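Local coordinates for protein glucose-6-phosphate 1-dehydrogenase (Mycobacterium avium, PDB 4LGV) that probably catalyses the oxidation of glucose 6-phosphate to 6-phosphoglucono-delta-lactone with reduction of a nicotinamide cofactor, the entry step of the pentose phosphate pathway, at residues 316-324 / 334-343. Sequence-based numbering, arbitrary orientation.
Sequences ETYVALRTE and PIFLRAGKAL
V319 and A339, L321 and L337, and T323 and I335 are the hydrogen-bonded pairs of an antiparallel beta hairpin, each joined by two backbone bonds. V319 N reaches A339 O at 2.8 Å, and K341 N adds a seventh bond to T317 O at 2.9 Å. In the alternate pairs CA-H groups approach the same carbonyls, as where A320 CA lies 3.1 Å from L337 O. T317 and Y318 both face G298 of the next strand, forming a classic beta bulge.

Among the apolar contacts, L321 and L337 run alongside each other, CD1 of L321 being 3.9 Å from CB of L337. T323 CG2 rests 3.8 Å from I335 CB on this same face, which helix 246-264 covers at V319 and A339. On the other face the Y318 ring lies obliquely beside G340, which has no side chain to clash with it. With CG anti to the backbone N (chi1 172°), the ring slants out from the sheet and forward along its strand, bringing OH to 3.8 Å from R338 CB.

Of the charged side chains, R322 extends alongside F336, its CD 3.7 Å from CE1; F336 CZ lies over one guanidinium face, with the two planes inclined by 58°. R338 NE turns off to hydrogen-bond T228 OG1 on strand 222-230, and K341 NZ forms a salt bridge with E231.

Seven backbone bonds thus set the register in the interior of the large mixed sheet, between strands 222-230 and 295-300. Because the polar ends of R338 and K341 are satisfied outside the hairpin, its cross-strand side-chain contacts are mainly apolar, with R322 against F336 the main exception.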
loop_
_atom_site.group_PDB
_atom_site.type_symbol
_atom_site.label_atom_id
_atom_site.label_comp_id
_atom_site.label_asym_id
_atom_site.label_seq_id
_atom_site.Cartn_x
_atom_site.Cartn_y
_atom_site.Cartn_z
ATOM N N GLU A 316 26.377 -25.769 -23.820
ATOM C CA GLU A 316 26.672 -24.541 -23.050
ATOM C C GLU A 316 27.121 -24.921 -21.661
ATOM O O GLU A 316 26.587 -25.827 -21.043
ATOM C CB GLU A 316 25.457 -23.602 -23.025
ATOM C CG GLU A 316 24.299 -23.934 -22.027
ATOM C CD GLU A 316 23.410 -25.104 -22.436
ATOM O OE1 GLU A 316 23.669 -25.738 -23.488
ATOM O OE2 GLU A 316 22.454 -25.412 -21.683
ATOM N N THR A 317 28.156 -24.247 -21.183
ATOM C CA THR A 317 28.553 -24.325 -19.793
ATOM C C THR A 317 28.074 -23.093 -19.042
ATOM O O THR A 317 28.348 -22.974 -17.855
ATOM C CB THR A 317 30.086 -24.378 -19.654
ATOM O OG1 THR A 317 30.652 -23.187 -20.223
ATOM C CG2 THR A 317 30.652 -25.598 -20.335
ATOM N N TYR A 318 27.435 -22.157 -19.744
ATOM C CA TYR A 318 26.964 -20.879 -19.172
ATOM C C TYR A 318 25.681 -20.480 -19.856
ATOM O O TYR A 318 25.537 -20.714 -21.051
ATOM C CB TYR A 318 27.972 -19.759 -19.405
ATOM C CG TYR A 318 27.521 -18.353 -19.018
ATOM C CD1 TYR A 318 26.662 -17.621 -19.841
ATOM C CD2 TYR A 318 27.980 -17.746 -17.861
ATOM C CE1 TYR A 318 26.254 -16.342 -19.507
ATOM C CE2 TYR A 318 27.566 -16.461 -17.508
ATOM C CZ TYR A 318 26.693 -15.763 -18.328
ATOM O OH TYR A 318 26.287 -14.483 -18.036
ATOM N N VAL A 319 24.735 -19.912 -19.087
ATOM C CA VAL A 319 23.514 -19.324 -19.657
ATOM C C VAL A 319 23.132 -18.064 -18.946
ATOM O O VAL A 319 23.184 -18.009 -17.739
ATOM C CB VAL A 319 22.229 -20.128 -19.413
ATOM C CG1 VAL A 319 21.430 -20.266 -20.710
ATOM C CG2 VAL A 319 22.534 -21.470 -18.816
ATOM N N ALA A 320 22.630 -17.108 -19.696
ATOM C CA ALA A 320 22.010 -15.951 -19.131
ATOM C C ALA A 320 20.694 -15.754 -19.854
ATOM O O ALA A 320 20.630 -15.940 -21.066
ATOM C CB ALA A 320 22.877 -14.745 -19.294
ATOM N N LEU A 321 19.637 -15.431 -19.103
ATOM C CA LEU A 321 18.300 -15.378 -19.675
ATOM C C LEU A 321 17.388 -14.383 -18.961
ATOM O O LEU A 321 17.682 -13.913 -17.870
ATOM C CB LEU A 321 17.674 -16.756 -19.677
ATOM C CG LEU A 321 17.387 -17.398 -18.318
ATOM C CD1 LEU A 321 16.044 -16.946 -17.695
ATOM C CD2 LEU A 321 17.403 -18.910 -18.440
ATOM N N ARG A 322 16.294 -14.050 -19.621
ATOM C CA ARG A 322 15.301 -13.171 -19.074
ATOM C C ARG A 322 13.991 -13.922 -18.981
ATOM O O ARG A 322 13.589 -14.548 -19.930
ATOM C CB ARG A 322 15.112 -11.921 -19.956
ATOM C CG ARG A 322 14.042 -10.943 -19.454
ATOM C CD ARG A 322 13.984 -9.717 -20.377
ATOM N NE ARG A 322 13.050 -8.700 -19.895
ATOM C CZ ARG A 322 13.092 -7.388 -20.198
ATOM N NH1 ARG A 322 14.032 -6.872 -20.991
ATOM N NH2 ARG A 322 12.169 -6.569 -19.705
ATOM N N THR A 323 13.312 -13.770 -17.858
ATOM C CA THR A 323 11.978 -14.316 -17.685
ATOM C C THR A 323 11.129 -13.353 -16.828
ATOM O O THR A 323 11.498 -12.186 -16.599
ATOM C CB THR A 323 12.060 -15.714 -17.039
ATOM O OG1 THR A 323 10.757 -16.268 -16.949
ATOM C CG2 THR A 323 12.659 -15.636 -15.656
ATOM N N GLU A 324 9.958 -13.811 -16.434
ATOM C CA GLU A 324 9.032 -12.977 -15.696
ATOM C C GLU A 324 7.971 -13.855 -15.038
ATOM O O GLU A 324 7.765 -15.003 -15.436
ATOM C CB GLU A 324 8.347 -11.937 -16.616
ATOM C CG GLU A 324 7.448 -12.562 -17.642
ATOM C CD GLU A 324 6.638 -11.609 -18.520
ATOM O OE1 GLU A 324 5.884 -10.741 -18.018
ATOM O OE2 GLU A 324 6.723 -11.805 -19.728
ATOM N N PRO A 334 11.171 -7.508 -14.475
ATOM C CA PRO A 334 12.027 -8.396 -15.177
ATOM C C PRO A 334 12.896 -9.229 -14.245
ATOM O O PRO A 334 13.434 -8.704 -13.275
ATOM C CB PRO A 334 12.935 -7.445 -16.024
ATOM C CG PRO A 334 12.324 -6.072 -15.901
ATOM C CD PRO A 334 11.598 -6.110 -14.595
ATOM N N ILE A 335 13.036 -10.507 -14.578
ATOM C CA ILE A 335 13.848 -11.421 -13.833
ATOM C C ILE A 335 14.982 -11.926 -14.734
ATOM O O ILE A 335 14.737 -12.548 -15.754
ATOM C CB ILE A 335 12.971 -12.581 -13.338
ATOM C CG1 ILE A 335 11.818 -12.029 -12.499
ATOM C CG2 ILE A 335 13.801 -13.580 -12.563
ATOM C CD1 ILE A 335 10.754 -13.035 -12.104
ATOM N N PHE A 336 16.217 -11.615 -14.365
ATOM C CA PHE A 336 17.371 -12.040 -15.113
ATOM C C PHE A 336 18.097 -13.127 -14.330
ATOM O O PHE A 336 18.280 -13.038 -13.116
ATOM C CB PHE A 336 18.322 -10.854 -15.395
ATOM C CG PHE A 336 17.741 -9.809 -16.321
ATOM C CD1 PHE A 336 17.748 -10.005 -17.678
ATOM C CD2 PHE A 336 17.206 -8.670 -15.830
ATOM C CE1 PHE A 336 17.190 -9.072 -18.548
ATOM C CE2 PHE A 336 16.671 -7.713 -16.668
ATOM C CZ PHE A 336 16.671 -7.907 -18.041
ATOM N N LEU A 337 18.562 -14.121 -15.066
ATOM C CA LEU A 337 19.219 -15.252 -14.481
ATOM C C LEU A 337 20.506 -15.568 -15.247
ATOM O O LEU A 337 20.509 -15.519 -16.467
ATOM C CB LEU A 337 18.267 -16.396 -14.541
ATOM C CG LEU A 337 18.715 -17.680 -13.918
ATOM C CD1 LEU A 337 17.459 -18.431 -13.482
ATOM C CD2 LEU A 337 19.554 -18.479 -14.906
ATOM N N ARG A 338 21.591 -15.839 -14.510
ATOM C CA ARG A 338 22.835 -16.271 -15.101
ATOM C C ARG A 338 23.425 -17.376 -14.268
ATOM O O ARG A 338 23.387 -17.349 -13.024
ATOM C CB ARG A 338 23.826 -15.136 -15.259
ATOM C CG ARG A 338 24.313 -14.534 -13.973
ATOM C CD ARG A 338 25.293 -13.397 -14.226
ATOM N NE ARG A 338 25.589 -12.707 -12.967
ATOM C CZ ARG A 338 26.523 -11.788 -12.811
ATOM N NH1 ARG A 338 27.271 -11.427 -13.838
ATOM N NH2 ARG A 338 26.733 -11.235 -11.619
ATOM N N ALA A 339 23.894 -18.401 -14.966
ATOM C CA ALA A 339 24.512 -19.563 -14.328
ATOM C C ALA A 339 25.657 -20.069 -15.200
ATOM O O ALA A 339 25.539 -20.115 -16.415
ATOM C CB ALA A 339 23.491 -20.641 -14.131
ATOM N N GLY A 340 26.767 -20.452 -14.588
ATOM C CA GLY A 340 27.855 -20.984 -15.366
ATOM C C GLY A 340 29.052 -21.549 -14.656
ATOM O O GLY A 340 29.326 -21.219 -13.512
ATOM N N LYS A 341 29.762 -22.410 -15.385
ATOM C CA LYS A 341 31.024 -23.015 -14.949
ATOM C C LYS A 341 32.198 -22.088 -15.223
ATOM O O LYS A 341 32.159 -21.259 -16.128
ATOM C CB LYS A 341 31.272 -24.322 -15.707
ATOM C CG LYS A 341 30.171 -25.351 -15.520
ATOM C CD LYS A 341 30.218 -25.979 -14.127
ATOM C CE LYS A 341 29.223 -27.107 -14.031
ATOM N NZ LYS A 341 29.175 -27.678 -12.677
ATOM N N ALA A 342 33.242 -22.256 -14.429
ATOM C CA ALA A 342 34.490 -21.522 -14.601
ATOM C C ALA A 342 34.262 -20.004 -14.543
ATOM O O ALA A 342 34.803 -19.235 -15.353
ATOM C CB ALA A 342 35.181 -21.926 -15.905
ATOM N N LEU A 343 33.482 -19.576 -13.560
ATOM C CA LEU A 343 33.286 -18.156 -13.307
ATOM C C LEU A 343 34.222 -17.770 -12.164
ATOM O O LEU A 343 34.850 -18.645 -11.573
ATOM C CB LEU A 343 31.804 -17.896 -12.998
ATOM C CG LEU A 343 30.869 -18.115 -14.188
ATOM C CD1 LEU A 343 29.473 -17.558 -13.911
ATOM C CD2 LEU A 343 31.384 -17.509 -15.492
#